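Local atomic coordinates of pyruvate kinase (Cryptosporidium parvum, PDB entry 4DRS), a protein that probably catalyses the last step of glycolysis, passing the phosphoryl group of phosphoenolpyruvate to ADP to yield pyruvate and ATP. Residues A[165-168]-A[173-176]; A[224-229]-A[263-268]; A[233-238]-A[245-250]. All coordinates share one frame; numbering follows the deposited sequence.

Overall arrangement
Running from the N terminus, the chain first builds barrel strands 47-51, 72-76 and 105-109, then leaves for the small mixed-sheet domain. There contact 1 closes a short hairpin between 165-168 and 173-176. Back in the eight-stranded barrel, contact 2 opens at the end of helix 215-226 and shuts when 263-268 arrives. Contact 3, strand 232-235 against helix 241-252, nests inside that loop. Contacts 2 and 3 touch, their centres about 11 Å apart: strands 232-235 and 266-271 are hydrogen-bonded neighbours. Contact 1 stands apart, its centre about 30 Å from that of contact 3 and about 37 Å from that of contact 2.

Contact 1: A[165-168]-A[173-176]; sequences TVLI and LSTQ
Ile168 and Leu173 flank the turn of a beta hairpin, the antiparallel pair 165-168 and 173-176 in the mixed sheet of the B domain, which in pyruvate kinases is inserted into the catalytic barrel as a mobile lid.

The pair next to the turn is bonded both ways. Ile168 and Leu173 form a hydrogen-bonded pair, Ile168 N giving to Leu173 O at 3.0 Å and Leu173 N to Ile168 O in return. Farther along, Thr175 N reaches Val166 O, whereas the return bond from Val166 N to Thr175 O is weak. Leu167 and Ser174 make the non-hydrogen-bonded pair between them, and Leu167 CA adds a CH...O contact to Leu173 O.

Apolar packing divides between the two faces. On the buried one, Ile168 and Leu173 lie side by side and point the same way, with Ile168 CD1 3.5 Å from Leu173 CD2; both also touch Ile195, and Val166 and Ile168 rest on Met201. The side chain of Ile168 is about 9 Å from that of Arg116, a residue known to bind ADP, although no nucleotide is bound to this chain here. The other face is partly exposed. There Leu167 lays its CD2 methyl against Ser174, 3.6 Å from OG, an apolar touch on a hydroxyl.

A single side-chain hydrogen bond crosses the hairpin. With chi1 at 56°, Thr175 places its hydroxyl between its own backbone N and carbonyl carbon, turned to the facing strand. Val166 O is thus gripped twice by one residue: Thr175 OG1 donates to it at 2.9 Å and Thr175 N at 3.1 Å, the two arriving from opposite faces of the carbonyl plane, while the same OG1 sits 3.3 Å from Val166 CB.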
ATOM      1  N   THR A 165      -8.512 -27.278 -45.868  1.00 72.34           N
ATOM      2  CA  THR A 165      -9.670 -26.386 -45.880  1.00 75.22           C
ATOM      3  C   THR A 165      -9.285 -24.976 -46.334  1.00 72.51           C
ATOM      4  O   THR A 165      -8.284 -24.418 -45.877  1.00 70.27           O
ATOM      5  CB  THR A 165     -10.379 -26.332 -44.508  1.00 77.91           C
ATOM      6  OG1 THR A 165      -9.450 -25.913 -43.498  1.00 78.81           O
ATOM      7  CG2 THR A 165     -10.947 -27.703 -44.137  1.00 80.00           C
ATOM      8  N   VAL A 166     -10.077 -24.418 -47.246  1.00 72.28           N
ATOM      9  CA  VAL A 166      -9.859 -23.064 -47.745  1.00 71.64           C
ATOM     10  C   VAL A 166     -11.045 -22.196 -47.336  1.00 73.78           C
ATOM     11  O   VAL A 166     -12.194 -22.520 -47.646  1.00 75.91           O
ATOM     12  CB  VAL A 166      -9.682 -23.036 -49.282  1.00 70.87           C
ATOM     13  CG1 VAL A 166      -9.344 -21.632 -49.762  1.00 70.16           C
ATOM     14  CG2 VAL A 166      -8.603 -24.017 -49.723  1.00 70.23           C
ATOM     15  N   LEU A 167     -10.759 -21.106 -46.626  1.00 74.88           N
ATOM     16  CA  LEU A 167     -11.800 -20.198 -46.139  1.00 77.18           C
ATOM     17  C   LEU A 167     -11.837 -18.899 -46.933  1.00 77.21           C
ATOM     18  O   LEU A 167     -10.800 -18.297 -47.199  1.00 74.71           O
ATOM     19  CB  LEU A 167     -11.616 -19.897 -44.646  1.00 78.48           C
ATOM     20  CG  LEU A 167     -11.720 -21.059 -43.651  1.00 81.35           C
ATOM     21  CD1 LEU A 167     -11.429 -20.572 -42.239  1.00 83.54           C
ATOM     22  CD2 LEU A 167     -13.079 -21.745 -43.706  1.00 82.39           C
ATOM     23  N   ILE A 168     -13.040 -18.475 -47.306  1.00 81.24           N
ATOM     24  CA  ILE A 168     -13.223 -17.245 -48.071  1.00 83.43           C
ATOM     25  C   ILE A 168     -14.140 -16.277 -47.319  1.00 88.28           C
ATOM     26  O   ILE A 168     -15.122 -16.698 -46.703  1.00 91.16           O
ATOM     27  CB  ILE A 168     -13.737 -17.534 -49.502  1.00 82.10           C
ATOM     28  CG1 ILE A 168     -12.748 -18.451 -50.234  1.00 80.05           C
ATOM     29  CG2 ILE A 168     -13.942 -16.240 -50.282  1.00 81.77           C
ATOM     30  CD1 ILE A 168     -13.221 -18.978 -51.573  1.00 81.29           C
ATOM     31  N   LEU A 173     -17.351 -18.794 -46.978  1.00105.53           N
ATOM     32  CA  LEU A 173     -17.300 -19.932 -47.882  1.00103.69           C
ATOM     33  C   LEU A 173     -16.224 -20.915 -47.422  1.00102.95           C
ATOM     34  O   LEU A 173     -15.027 -20.698 -47.643  1.00 99.27           O
ATOM     35  CB  LEU A 173     -17.056 -19.468 -49.322  1.00102.06           C
ATOM     36  CG  LEU A 173     -16.986 -20.513 -50.440  1.00102.14           C
ATOM     37  CD1 LEU A 173     -18.280 -21.304 -50.554  1.00106.80           C
ATOM     38  CD2 LEU A 173     -16.655 -19.832 -51.756  1.00100.38           C
ATOM     39  N   SER A 174     -16.668 -21.983 -46.762  1.00103.32           N
ATOM     40  CA  SER A 174     -15.781 -23.040 -46.291  1.00101.06           C
ATOM     41  C   SER A 174     -15.748 -24.166 -47.316  1.00100.91           C
ATOM     42  O   SER A 174     -16.790 -24.698 -47.703  1.00102.54           O
ATOM     43  CB  SER A 174     -16.244 -23.562 -44.930  1.00102.37           C
ATOM     44  OG  SER A 174     -15.327 -24.503 -44.404  1.00101.84           O
ATOM     45  N   THR A 175     -14.543 -24.510 -47.762  1.00 99.45           N
ATOM     46  CA  THR A 175     -14.358 -25.531 -48.792  1.00 99.43           C
ATOM     47  C   THR A 175     -13.310 -26.565 -48.380  1.00 98.41           C
ATOM     48  O   THR A 175     -12.686 -26.447 -47.322  1.00 97.88           O
ATOM     49  CB  THR A 175     -13.956 -24.907 -50.146  1.00 98.40           C
ATOM     50  OG1 THR A 175     -12.776 -24.112 -49.980  1.00 95.97           O
ATOM     51  CG2 THR A 175     -15.080 -24.042 -50.712  1.00 99.02           C
ATOM     52  N   GLN A 176     -13.128 -27.580 -49.221  1.00 97.57           N
ATOM     53  CA  GLN A 176     -12.144 -28.626 -48.978  1.00 96.05           C
ATOM     54  C   GLN A 176     -11.571 -29.112 -50.305  1.00 94.44           C
ATOM     55  O   GLN A 176     -12.318 -29.463 -51.220  1.00 97.66           O
ATOM     56  CB  GLN A 176     -12.781 -29.785 -48.208  1.00 99.60           C
ATOM     57  CG  GLN A 176     -11.790 -30.800 -47.661  1.00100.81           C
ATOM     58  CD  GLN A 176     -12.472 -31.957 -46.958  1.00104.33           C
ATOM     59  OE1 GLN A 176     -13.405 -32.564 -47.488  1.00106.16           O
ATOM     60  NE2 GLN A 176     -12.003 -32.275 -45.756  1.00106.14           N
TER

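Contact 2: A[224-229]-A[263-268]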
ATOM      1  N   PHE A 224       4.604   6.551 -51.866  1.00 40.30           N
ATOM      2  CA  PHE A 224       3.450   7.259 -51.328  1.00 39.22           C
ATOM      3  C   PHE A 224       3.728   7.850 -49.943  1.00 38.33           C
ATOM      4  O   PHE A 224       3.722   9.071 -49.783  1.00 38.04           O
ATOM      5  CB  PHE A 224       2.199   6.378 -51.333  1.00 38.52           C
ATOM      6  CG  PHE A 224       0.921   7.156 -51.301  1.00 38.93           C
ATOM      7  CD1 PHE A 224       0.208   7.391 -52.475  1.00 39.44           C
ATOM      8  CD2 PHE A 224       0.432   7.674 -50.104  1.00 38.33           C
ATOM      9  CE1 PHE A 224      -0.973   8.118 -52.452  1.00 39.84           C
ATOM     10  CE2 PHE A 224      -0.750   8.402 -50.078  1.00 38.82           C
ATOM     11  CZ  PHE A 224      -1.455   8.621 -51.252  1.00 39.26           C
ATOM     12  N   ALA A 225       3.988   6.985 -48.960  1.00 37.58           N
ATOM     13  CA  ALA A 225       4.260   7.416 -47.582  1.00 37.04           C
ATOM     14  C   ALA A 225       5.467   8.349 -47.471  1.00 36.86           C
ATOM     15  O   ALA A 225       5.373   9.420 -46.879  1.00 36.72           O
ATOM     16  CB  ALA A 225       4.426   6.213 -46.663  1.00 36.81           C
ATOM     17  N   LEU A 226       6.596   7.953 -48.047  1.00 37.01           N
ATOM     18  CA  LEU A 226       7.781   8.794 -47.997  1.00 37.59           C
ATOM     19  C   LEU A 226       7.654   9.959 -48.966  1.00 39.12           C
ATOM     20  O   LEU A 226       7.929  11.109 -48.604  1.00 39.45           O
ATOM     21  CB  LEU A 226       9.047   7.982 -48.273  1.00 37.62           C
ATOM     22  CG  LEU A 226       9.390   6.901 -47.238  1.00 37.24           C
ATOM     23  CD1 LEU A 226      10.685   6.193 -47.601  1.00 36.16           C
ATOM     24  CD2 LEU A 226       9.477   7.502 -45.838  1.00 36.89           C
ATOM     25  N   LYS A 227       7.214   9.655 -50.187  1.00 39.91           N
ATOM     26  CA  LYS A 227       7.086  10.648 -51.246  1.00 40.78           C
ATOM     27  C   LYS A 227       6.202  11.821 -50.822  1.00 40.96           C
ATOM     28  O   LYS A 227       6.586  12.980 -50.983  1.00 41.99           O
ATOM     29  CB  LYS A 227       6.550   9.998 -52.527  1.00 41.55           C
ATOM     30  CG  LYS A 227       6.559  10.919 -53.738  1.00 42.84           C
ATOM     31  CD  LYS A 227       5.970  10.242 -54.966  1.00 43.65           C
ATOM     32  CE  LYS A 227       5.798  11.242 -56.099  1.00 45.19           C
ATOM     33  NZ  LYS A 227       5.523  10.579 -57.405  1.00 45.86           N
ATOM     34  N   TYR A 228       5.032  11.519 -50.267  1.00 40.54           N
ATOM     35  CA  TYR A 228       4.091  12.561 -49.868  1.00 40.03           C
ATOM     36  C   TYR A 228       4.175  12.942 -48.390  1.00 38.48           C
ATOM     37  O   TYR A 228       3.294  13.637 -47.876  1.00 37.80           O
ATOM     38  CB  TYR A 228       2.659  12.179 -50.259  1.00 41.81           C
ATOM     39  CG  TYR A 228       2.500  11.909 -51.737  1.00 43.74           C
ATOM     40  CD1 TYR A 228       2.953  12.830 -52.685  1.00 45.54           C
ATOM     41  CD2 TYR A 228       1.910  10.733 -52.190  1.00 44.77           C
ATOM     42  CE1 TYR A 228       2.819  12.586 -54.041  1.00 47.35           C
ATOM     43  CE2 TYR A 228       1.769  10.479 -53.545  1.00 46.25           C
ATOM     44  CZ  TYR A 228       2.224  11.408 -54.465  1.00 47.69           C
ATOM     45  OH  TYR A 228       2.092  11.164 -55.808  1.00 50.22           O
ATOM     46  N   ASN A 229       5.234  12.493 -47.716  1.00 36.88           N
ATOM     47  CA  ASN A 229       5.524  12.925 -46.347  1.00 36.17           C
ATOM     48  C   ASN A 229       4.418  12.555 -45.330  1.00 35.38           C
ATOM     49  O   ASN A 229       3.967  13.394 -44.547  1.00 35.36           O
ATOM     50  CB  ASN A 229       5.806  14.438 -46.339  1.00 36.08           C
ATOM     51  CG  ASN A 229       6.496  14.907 -45.074  1.00 35.91           C
ATOM     52  OD1 ASN A 229       7.112  14.120 -44.360  1.00 35.78           O
ATOM     53  ND2 ASN A 229       6.401  16.203 -44.796  1.00 35.99           N
ATOM     54  N   SER A 263      13.433  10.122 -43.231  1.00 42.33           N
ATOM     55  CA  SER A 263      12.132  10.479 -42.698  1.00 41.45           C
ATOM     56  C   SER A 263      12.002  10.054 -41.234  1.00 40.61           C
ATOM     57  O   SER A 263      12.533   9.021 -40.826  1.00 40.00           O
ATOM     58  CB  SER A 263      11.031   9.830 -43.533  1.00 40.03           C
ATOM     59  OG  SER A 263       9.753  10.134 -43.011  1.00 39.81           O
ATOM     60  N   SER A 264      11.297  10.859 -40.448  1.00 40.00           N
ATOM     61  CA  SER A 264      10.990  10.478 -39.074  1.00 39.96           C
ATOM     62  C   SER A 264       9.601   9.821 -38.986  1.00 38.76           C
ATOM     63  O   SER A 264       9.004   9.750 -37.913  1.00 40.23           O
ATOM     64  CB  SER A 264      11.119  11.683 -38.134  1.00 40.71           C
ATOM     65  OG  SER A 264      10.229  12.720 -38.518  1.00 43.78           O
ATOM     66  N   ILE A 265       9.106   9.334 -40.124  1.00 36.85           N
ATOM     67  CA  ILE A 265       7.842   8.601 -40.200  1.00 35.46           C
ATOM     68  C   ILE A 265       7.849   7.410 -39.236  1.00 35.02           C
ATOM     69  O   ILE A 265       8.845   6.699 -39.122  1.00 33.98           O
ATOM     70  CB  ILE A 265       7.524   8.153 -41.657  1.00 34.92           C
ATOM     71  CG1 ILE A 265       6.069   7.681 -41.773  1.00 34.18           C
ATOM     72  CG2 ILE A 265       8.512   7.086 -42.144  1.00 35.11           C
ATOM     73  CD1 ILE A 265       5.567   7.524 -43.193  1.00 34.71           C
ATOM     74  N   LYS A 266       6.729   7.202 -38.549  1.00 35.20           N
ATOM     75  CA  LYS A 266       6.657   6.212 -37.476  1.00 34.95           C
ATOM     76  C   LYS A 266       6.088   4.870 -37.911  1.00 34.18           C
ATOM     77  O   LYS A 266       5.086   4.802 -38.621  1.00 34.05           O
ATOM     78  CB  LYS A 266       5.903   6.784 -36.270  1.00 35.45           C
ATOM     79  CG  LYS A 266       6.762   7.731 -35.455  1.00 36.22           C
ATOM     80  CD  LYS A 266       5.943   8.801 -34.759  1.00 37.04           C
ATOM     81  CE  LYS A 266       6.808  10.027 -34.490  1.00 37.85           C
ATOM     82  NZ  LYS A 266       7.292  10.670 -35.752  1.00 37.86           N
ATOM     83  N   ILE A 267       6.761   3.807 -37.488  1.00 33.92           N
ATOM     84  CA  ILE A 267       6.366   2.444 -37.811  1.00 33.23           C
ATOM     85  C   ILE A 267       5.468   1.898 -36.712  1.00 32.56           C
ATOM     86  O   ILE A 267       5.873   1.799 -35.549  1.00 32.70           O
ATOM     87  CB  ILE A 267       7.591   1.519 -37.988  1.00 33.59           C
ATOM     88  CG1 ILE A 267       8.478   2.030 -39.127  1.00 33.91           C
ATOM     89  CG2 ILE A 267       7.148   0.079 -38.236  1.00 33.12           C
ATOM     90  CD1 ILE A 267       9.838   1.360 -39.197  1.00 34.25           C
ATOM     91  N   ILE A 268       4.247   1.557 -37.095  1.00 31.89           N
ATOM     92  CA  ILE A 268       3.284   0.979 -36.177  1.00 32.65           C
ATOM     93  C   ILE A 268       3.017  -0.450 -36.628  1.00 33.30           C
ATOM     94  O   ILE A 268       2.447  -0.675 -37.692  1.00 33.95           O
ATOM     95  CB  ILE A 268       1.992   1.826 -36.126  1.00 33.07           C
ATOM     96  CG1 ILE A 268       2.336   3.248 -35.666  1.00 33.26           C
ATOM     97  CG2 ILE A 268       0.952   1.187 -35.208  1.00 32.11           C
ATOM     98  CD1 ILE A 268       1.211   4.238 -35.830  1.00 35.61           C
TER
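Leu226 drives one methyl, CD2, into the corner made by Ser263 and Ile265. Leu226 CD2 lies 3.6 Å from Ser263 CB and 3.8 Å from Ile265 CG2, and the leucine and isoleucine side chains cross at about a right angle. One helix position earlier, Ala225 CB meets the far end of the same isoleucine, 3.9 Å from Ile265 CD1. The touching is by carbon atoms for the most part, and no hydrogen bond crosses the contact.

Ile265 serves both partners because it is extended: CG1 is anti to the backbone N (chi1 -167°), carrying CD1 out to Ala225 while CG2 branches off to Leu226. Its backbone is set by an ST turn, in which Ser263 OG accepts from Ile265 N at 3.1 Å; the hydroxyl thus binds its own segment while CB faces the leucine. Lys266 NZ, folding back to Ser264 O at 2.9 Å, adds a second bond within this bend.

On the other side, the helix finishes in a Schellman motif. Asn229, with positive phi, is the C-prime residue, and its N bonds to Leu226 O while Leu230 N returns to Ala225 O.

The contact therefore joins the C-terminal end of helix 215-226 to the entry of barrel strand 266-271, with Ile233 of neighbouring strand 232-235 and Ile251 of helix 241-252 also packing on Ile265.

Contact 3: A[233-238]-A[245-250]; sequences IALSFV and QLCRQI
No flat group lies between Cys247 and its two partners, Leu235 and Ile233; the ring and guanidinium nearby are occupied with other residues. The Phe237 side chain lies well off this interface and packs on Asn273 and Asp296, and the guanidinium of Arg248 is held by a salt bridge from NH2 to Asp288 and a hydrogen bond from the same nitrogen to Glu286 O.

What meets instead is a thiol and aliphatic branches. Leu235 presents both methyls to the cysteine: Leu235 CD2 lies 3.9 Å from Cys247 CB and Leu235 CD1 4.1 Å from Cys247 SG. The sulfur sits anti to its backbone N (chi1 -169°), and from there Cys247 SG also approaches the other strand residue, 4.3 Å from Ile233 CD1, a looser touch.

These are the first two elements of the beta-alpha-beta unit made by strand 232-235, helix 241-252 and strand 266-271 in the TIM barrel. Ile233 and Leu235 point outward from the barrel wall toward the helix, and Cys247 points back at them, all three buried. Ile267, on the next strand, touches Cys247 as well, while Ile250 turns to helix 215-226 and packs on Ile221, which Ile233 also reaches. Next along the chain from Leu235, Ser236 OG is hydrogen-bonded to Thr110 O and Lys270 NZ, and Phe237 N to Glu272 OE2.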
ATOM      1  N   ILE A 233       3.212   4.527 -40.802  1.00 32.14           N
ATOM      2  CA  ILE A 233       3.073   3.331 -41.611  1.00 32.59           C
ATOM      3  C   ILE A 233       2.554   2.226 -40.690  1.00 32.49           C
ATOM      4  O   ILE A 233       3.267   1.763 -39.794  1.00 32.32           O
ATOM      5  CB  ILE A 233       4.421   2.890 -42.243  1.00 32.91           C
ATOM      6  CG1 ILE A 233       4.965   3.965 -43.188  1.00 32.84           C
ATOM      7  CG2 ILE A 233       4.253   1.573 -42.997  1.00 33.08           C
ATOM      8  CD1 ILE A 233       6.414   3.771 -43.588  1.00 32.55           C
ATOM      9  N   ALA A 234       1.304   1.828 -40.893  1.00 32.47           N
ATOM     10  CA  ALA A 234       0.741   0.694 -40.177  1.00 32.43           C
ATOM     11  C   ALA A 234       1.103  -0.558 -40.956  1.00 32.77           C
ATOM     12  O   ALA A 234       0.549  -0.827 -42.023  1.00 33.68           O
ATOM     13  CB  ALA A 234      -0.768   0.833 -40.024  1.00 32.39           C
ATOM     14  N   LEU A 235       2.059  -1.303 -40.424  1.00 33.07           N
ATOM     15  CA  LEU A 235       2.621  -2.453 -41.110  1.00 34.41           C
ATOM     16  C   LEU A 235       1.784  -3.699 -40.807  1.00 35.02           C
ATOM     17  O   LEU A 235       1.768  -4.185 -39.669  1.00 35.51           O
ATOM     18  CB  LEU A 235       4.074  -2.631 -40.666  1.00 34.87           C
ATOM     19  CG  LEU A 235       5.143  -3.093 -41.647  1.00 36.45           C
ATOM     20  CD1 LEU A 235       5.228  -2.169 -42.854  1.00 36.79           C
ATOM     21  CD2 LEU A 235       6.486  -3.169 -40.927  1.00 36.80           C
ATOM     22  N   SER A 236       1.071  -4.194 -41.817  1.00 35.08           N
ATOM     23  CA  SER A 236       0.170  -5.343 -41.639  1.00 36.22           C
ATOM     24  C   SER A 236       0.900  -6.672 -41.447  1.00 36.54           C
ATOM     25  O   SER A 236       1.910  -6.936 -42.102  1.00 36.69           O
ATOM     26  CB  SER A 236      -0.809  -5.462 -42.814  1.00 36.33           C
ATOM     27  OG  SER A 236      -1.688  -4.357 -42.864  1.00 35.66           O
ATOM     28  N   PHE A 237       0.364  -7.501 -40.551  1.00 37.19           N
ATOM     29  CA  PHE A 237       0.854  -8.870 -40.297  1.00 38.84           C
ATOM     30  C   PHE A 237       2.342  -8.987 -39.952  1.00 39.33           C
ATOM     31  O   PHE A 237       3.021  -9.883 -40.445  1.00 40.20           O
ATOM     32  CB  PHE A 237       0.522  -9.808 -41.475  1.00 39.52           C
ATOM     33  CG  PHE A 237      -0.926 -10.208 -41.549  1.00 40.70           C
ATOM     34  CD1 PHE A 237      -1.380 -11.361 -40.904  1.00 41.19           C
ATOM     35  CD2 PHE A 237      -1.839  -9.439 -42.267  1.00 40.73           C
ATOM     36  CE1 PHE A 237      -2.715 -11.732 -40.968  1.00 41.71           C
ATOM     37  CE2 PHE A 237      -3.173  -9.805 -42.335  1.00 41.32           C
ATOM     38  CZ  PHE A 237      -3.614 -10.951 -41.680  1.00 42.36           C
ATOM     39  N   VAL A 238       2.843  -8.089 -39.110  1.00 39.78           N
ATOM     40  CA  VAL A 238       4.217  -8.195 -38.612  1.00 40.65           C
ATOM     41  C   VAL A 238       4.326  -9.446 -37.746  1.00 42.30           C
ATOM     42  O   VAL A 238       3.422  -9.740 -36.961  1.00 42.24           O
ATOM     43  CB  VAL A 238       4.635  -6.936 -37.825  1.00 39.65           C
ATOM     44  CG1 VAL A 238       6.009  -7.108 -37.191  1.00 39.53           C
ATOM     45  CG2 VAL A 238       4.635  -5.727 -38.750  1.00 39.75           C
ATOM     46  N   GLN A 245      12.663  -4.238 -38.983  1.00 44.91           N
ATOM     47  CA  GLN A 245      13.997  -3.829 -39.440  1.00 46.82           C
ATOM     48  C   GLN A 245      14.124  -3.695 -40.957  1.00 44.98           C
ATOM     49  O   GLN A 245      14.868  -2.841 -41.439  1.00 44.24           O
ATOM     50  CB  GLN A 245      15.083  -4.756 -38.883  1.00 51.34           C
ATOM     51  CG  GLN A 245      15.575  -4.341 -37.502  1.00 56.37           C
ATOM     52  CD  GLN A 245      16.516  -5.358 -36.869  1.00 61.28           C
ATOM     53  OE1 GLN A 245      16.192  -6.546 -36.764  1.00 63.81           O
ATOM     54  NE2 GLN A 245      17.683  -4.890 -36.427  1.00 62.90           N
ATOM     55  N   LEU A 246      13.395  -4.524 -41.702  1.00 43.55           N
ATOM     56  CA  LEU A 246      13.313  -4.364 -43.151  1.00 43.18           C
ATOM     57  C   LEU A 246      12.704  -3.004 -43.503  1.00 42.84           C
ATOM     58  O   LEU A 246      13.211  -2.296 -44.378  1.00 44.01           O
ATOM     59  CB  LEU A 246      12.523  -5.509 -43.800  1.00 43.55           C
ATOM     60  CG  LEU A 246      12.256  -5.446 -45.316  1.00 45.11           C
ATOM     61  CD1 LEU A 246      13.534  -5.287 -46.137  1.00 45.54           C
ATOM     62  CD2 LEU A 246      11.474  -6.666 -45.787  1.00 44.74           C
ATOM     63  N   CYS A 247      11.634  -2.632 -42.806  1.00 41.30           N
ATOM     64  CA  CYS A 247      10.986  -1.345 -43.028  1.00 40.08           C
ATOM     65  C   CYS A 247      11.895  -0.166 -42.652  1.00 40.00           C
ATOM     66  O   CYS A 247      11.908   0.854 -43.344  1.00 38.84           O
ATOM     67  CB  CYS A 247       9.658  -1.275 -42.272  1.00 39.63           C
ATOM     68  SG  CYS A 247       8.636   0.135 -42.741  1.00 40.18           S
ATOM     69  N   ARG A 248      12.649  -0.314 -41.562  1.00 40.00           N
ATOM     70  CA  ARG A 248      13.648   0.683 -41.163  1.00 40.95           C
ATOM     71  C   ARG A 248      14.679   0.886 -42.268  1.00 42.12           C
ATOM     72  O   ARG A 248      15.031   2.022 -42.603  1.00 42.91           O
ATOM     73  CB  ARG A 248      14.382   0.256 -39.882  1.00 40.55           C
ATOM     74  CG  ARG A 248      13.531   0.191 -38.625  1.00 40.06           C
ATOM     75  CD  ARG A 248      13.346   1.543 -37.948  1.00 38.84           C
ATOM     76  NE  ARG A 248      12.599   1.365 -36.706  1.00 38.95           N
ATOM     77  CZ  ARG A 248      11.748   2.245 -36.185  1.00 38.38           C
ATOM     78  NH1 ARG A 248      11.512   3.408 -36.788  1.00 37.56           N
ATOM     79  NH2 ARG A 248      11.125   1.953 -35.051  1.00 37.76           N
ATOM     80  N   GLN A 249      15.158  -0.229 -42.818  1.00 43.18           N
ATOM     81  CA  GLN A 249      16.165  -0.219 -43.870  1.00 44.87           C
ATOM     82  C   GLN A 249      15.639   0.481 -45.120  1.00 43.37           C
ATOM     83  O   GLN A 249      16.322   1.330 -45.689  1.00 43.00           O
ATOM     84  CB  GLN A 249      16.626  -1.643 -44.192  1.00 47.97           C
ATOM     85  CG  GLN A 249      17.831  -1.700 -45.116  1.00 52.35           C
ATOM     86  CD  GLN A 249      18.206  -3.112 -45.524  1.00 56.71           C
ATOM     87  OE1 GLN A 249      17.337  -3.959 -45.776  1.00 59.17           O
ATOM     88  NE2 GLN A 249      19.512  -3.371 -45.606  1.00 59.30           N
ATOM     89  N   ILE A 250      14.419   0.133 -45.526  1.00 41.91           N
ATOM     90  CA  ILE A 250      13.771   0.785 -46.661  1.00 41.25           C
ATOM     91  C   ILE A 250      13.721   2.304 -46.461  1.00 41.39           C
ATOM     92  O   ILE A 250      14.082   3.063 -47.364  1.00 43.29           O
ATOM     93  CB  ILE A 250      12.362   0.206 -46.935  1.00 40.44           C
ATOM     94  CG1 ILE A 250      12.464  -1.240 -47.439  1.00 40.34           C
ATOM     95  CG2 ILE A 250      11.613   1.056 -47.951  1.00 39.67           C
ATOM     96  CD1 ILE A 250      11.160  -2.015 -47.386  1.00 40.08           C
TER